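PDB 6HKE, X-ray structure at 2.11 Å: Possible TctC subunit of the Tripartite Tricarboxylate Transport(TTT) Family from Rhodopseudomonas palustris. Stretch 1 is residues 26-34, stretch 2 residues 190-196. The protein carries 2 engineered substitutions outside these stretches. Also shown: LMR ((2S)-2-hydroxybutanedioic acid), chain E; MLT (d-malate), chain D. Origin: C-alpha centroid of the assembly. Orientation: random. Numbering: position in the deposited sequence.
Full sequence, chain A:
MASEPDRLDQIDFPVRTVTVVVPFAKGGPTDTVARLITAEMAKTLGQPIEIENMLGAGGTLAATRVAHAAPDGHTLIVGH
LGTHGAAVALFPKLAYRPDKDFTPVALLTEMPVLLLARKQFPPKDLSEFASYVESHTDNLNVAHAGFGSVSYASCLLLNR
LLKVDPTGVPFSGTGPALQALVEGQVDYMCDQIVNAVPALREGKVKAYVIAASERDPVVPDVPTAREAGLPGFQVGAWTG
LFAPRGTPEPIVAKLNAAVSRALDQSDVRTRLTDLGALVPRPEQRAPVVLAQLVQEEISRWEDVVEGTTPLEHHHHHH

Stretch 1, residues 26-34: KGGPTDTVA
Stretch 2 190-196: CDQIVNA

What sits at the centre of the contact? Pro29 does, in the first turn of the helix that begins at Pro29 and runs on past Ala34, its CA 5.0 Å from the CA of Asn195. The CB of Pro29 points toward the other stretch, and its C-gamma endo ring, at phi/psi -58/-47, lies among three side chains: Pro29 CB is 3.5 Å from Val194 CG2, Pro29 CG 3.5 Å from Gln192 NE2 and Pro29 CD 3.6 Å from Asn195 CG. Proline suits a first turn, where its lack of an amide hydrogen costs no helical bond. Some 268 Å² is buried in all, both sides summed.

How does Val194 meet this ring? It belongs to the helix starting at Ile193, after the end of a strand that enters from earlier in the chain and runs through Gln192, with Gln192 as N-cap residue. With chi1 at m, Val194 also brings its CG2 to 4.4 Å from Val33 CG2; Val33, chi1 t, lies one turn beyond Pro29, its amide N donating a hydrogen bond to Pro29 O at 3.0 Å. The side-chain contacts of Val194 are purely apolar.

What positions Asn195? Its chi1 is t and chi2 39°, and Asn195 ND2 donates to Asp191 OD2 at 2.5 Å. No direct hydrogen bond joins the stretches; instead, one water donates to Asn195 OD1 at 2.9 Å and to Gly27 O at 2.8 Å. Gly27 adopts phi/psi 92/-21, a positive phi that favours glycine, and Gly27 N donates to Asp31 OD2 at 2.9 Å.

How do the stretches meet the bound malates? Gln192 (chi1 m, chi2 t, chi3 95°) donates from NE2 to LMR O2 at 2.7 Å, while Thr30 N donates to LMR O4B at 3.3 Å and to MLT O4 at 3.1 Å. A second water, 2.4 Å from Thr30 OG1, donates to Gln192 OE1 at 2.9 Å. At Gly28 the missing side chain matters: an ideal CB would lie 2.3 Å from LMR O4A, a clash.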

# COMPACT_ATOMS: atom_id res chain seq x y z
N LYS A 26 -12.75 3.35 0.41
CA LYS A 26 -12.60 4.82 0.22
C LYS A 26 -11.95 5.42 1.48
O LYS A 26 -12.18 4.90 2.59
CB LYS A 26 -13.96 5.42 -0.13
CG LYS A 26 -13.90 6.85 -0.65
CD LYS A 26 -15.26 7.47 -0.97
CE LYS A 26 -15.13 8.83 -1.65
NZ LYS A 26 -16.45 9.49 -1.85
N GLY A 27 -11.10 6.43 1.31
CA GLY A 27 -10.48 7.17 2.43
C GLY A 27 -9.12 6.61 2.83
O GLY A 27 -8.36 7.35 3.45
N GLY A 28 -8.82 5.35 2.50
CA GLY A 28 -7.53 4.72 2.84
C GLY A 28 -6.41 5.12 1.89
O GLY A 28 -6.63 5.84 0.92
N PRO A 29 -5.16 4.67 2.14
CA PRO A 29 -4.00 5.14 1.39
C PRO A 29 -4.10 4.90 -0.12
O PRO A 29 -3.80 5.83 -0.87
CB PRO A 29 -2.82 4.32 1.94
CG PRO A 29 -3.48 3.16 2.69
CD PRO A 29 -4.81 3.69 3.18
N THR A 30 -4.49 3.69 -0.54
CA THR A 30 -4.51 3.32 -1.97
C THR A 30 -5.54 4.21 -2.67
O THR A 30 -5.20 4.82 -3.71
CB THR A 30 -4.75 1.83 -2.16
OG1 THR A 30 -3.64 1.08 -1.65
CG2 THR A 30 -4.92 1.48 -3.63
N ASP A 31 -6.75 4.29 -2.12
CA ASP A 31 -7.83 5.19 -2.60
C ASP A 31 -7.34 6.65 -2.68
O ASP A 31 -7.60 7.29 -3.70
CB ASP A 31 -9.04 5.06 -1.68
CG ASP A 31 -10.17 5.99 -2.07
OD1 ASP A 31 -10.84 5.68 -3.06
OD2 ASP A 31 -10.32 7.02 -1.41
N THR A 32 -6.65 7.14 -1.65
CA THR A 32 -6.22 8.56 -1.52
C THR A 32 -5.23 8.89 -2.65
O THR A 32 -5.41 9.92 -3.32
CB THR A 32 -5.60 8.81 -0.14
OG1 THR A 32 -6.67 8.75 0.81
CG2 THR A 32 -4.86 10.13 -0.04
N VAL A 33 -4.28 7.99 -2.87
CA VAL A 33 -3.23 8.10 -3.92
C VAL A 33 -3.89 8.10 -5.30
O VAL A 33 -3.57 9.00 -6.12
CB VAL A 33 -2.20 6.96 -3.78
CG1 VAL A 33 -1.24 6.92 -4.95
CG2 VAL A 33 -1.41 7.09 -2.48
N ALA A 34 -4.71 7.08 -5.59
CA ALA A 34 -5.38 6.88 -6.89
C ALA A 34 -6.26 8.10 -7.23
O ALA A 34 -6.21 8.59 -8.37
CB ALA A 34 -6.17 5.61 -6.88
N CYS A 190 0.23 -2.13 11.16
CA CYS A 190 1.29 -1.57 10.29
C CYS A 190 0.55 -0.87 9.16
O CYS A 190 -0.31 -1.53 8.58
CB CYS A 190 2.24 -2.65 9.82
SG CYS A 190 3.08 -3.42 11.22
N ASP A 191 0.80 0.43 8.97
CA ASP A 191 0.06 1.20 7.93
C ASP A 191 1.04 2.04 7.09
O ASP A 191 2.10 2.41 7.56
CB ASP A 191 -1.06 2.01 8.59
CG ASP A 191 -2.19 2.43 7.65
OD1 ASP A 191 -2.21 1.98 6.49
OD2 ASP A 191 -3.05 3.24 8.10
N GLN A 192 0.65 2.29 5.85
CA GLN A 192 1.28 3.25 4.93
C GLN A 192 1.20 4.66 5.54
O GLN A 192 0.16 5.05 6.11
CB GLN A 192 0.59 3.11 3.57
CG GLN A 192 1.00 1.83 2.85
CD GLN A 192 0.02 1.41 1.80
OE1 GLN A 192 0.19 1.74 0.63
NE2 GLN A 192 -1.04 0.73 2.23
N ILE A 193 2.29 5.41 5.40
CA ILE A 193 2.48 6.74 6.05
C ILE A 193 1.36 7.70 5.62
O ILE A 193 0.91 8.46 6.49
CB ILE A 193 3.90 7.27 5.75
CG1 ILE A 193 4.24 8.48 6.62
CG2 ILE A 193 4.10 7.56 4.28
CD1 ILE A 193 5.70 8.84 6.61
N VAL A 194 0.91 7.69 4.36
CA VAL A 194 -0.15 8.64 3.89
C VAL A 194 -1.45 8.41 4.68
O VAL A 194 -2.13 9.37 4.93
CB VAL A 194 -0.44 8.59 2.37
CG1 VAL A 194 0.76 9.03 1.57
CG2 VAL A 194 -0.92 7.23 1.92
N ASN A 195 -1.77 7.19 5.07
CA ASN A 195 -2.95 6.97 5.93
C ASN A 195 -2.67 7.45 7.35
O ASN A 195 -3.58 8.04 7.96
CB ASN A 195 -3.36 5.51 5.99
CG ASN A 195 -4.81 5.36 6.39
OD1 ASN A 195 -5.66 6.14 5.95
ND2 ASN A 195 -5.10 4.37 7.21
N ALA A 196 -1.47 7.18 7.88
CA ALA A 196 -1.15 7.34 9.31
C ALA A 196 -0.99 8.83 9.67
O ALA A 196 -1.30 9.21 10.82
CB ALA A 196 0.10 6.57 9.64
C1 LMR E . -3.23 -2.11 2.70
O1A LMR E . -3.18 -2.87 1.71
O1B LMR E . -2.74 -2.39 3.82
C2 LMR E . -3.91 -0.75 2.51
O2 LMR E . -3.45 -0.01 1.39
C3 LMR E . -5.43 -0.86 2.39
C4 LMR E . -5.93 0.50 1.93
O4A LMR E . -6.65 1.14 2.71
O4B LMR E . -5.57 0.92 0.80
C1 MLT D . -3.32 -2.16 2.39
O1 MLT D . -2.61 -2.86 1.62
O2 MLT D . -3.21 -2.28 3.63
C2 MLT D . -4.32 -1.21 1.78
O3 MLT D . -3.83 -0.32 0.76
C3 MLT D . -4.87 -0.26 2.80
C4 MLT D . -5.87 0.55 2.01
O4 MLT D . -5.51 1.13 0.95
O5 MLT D . -7.03 0.57 2.47
O HOH W 1 -5.56 7.58 3.47
O HOH W 2 -1.47 2.13 -1.66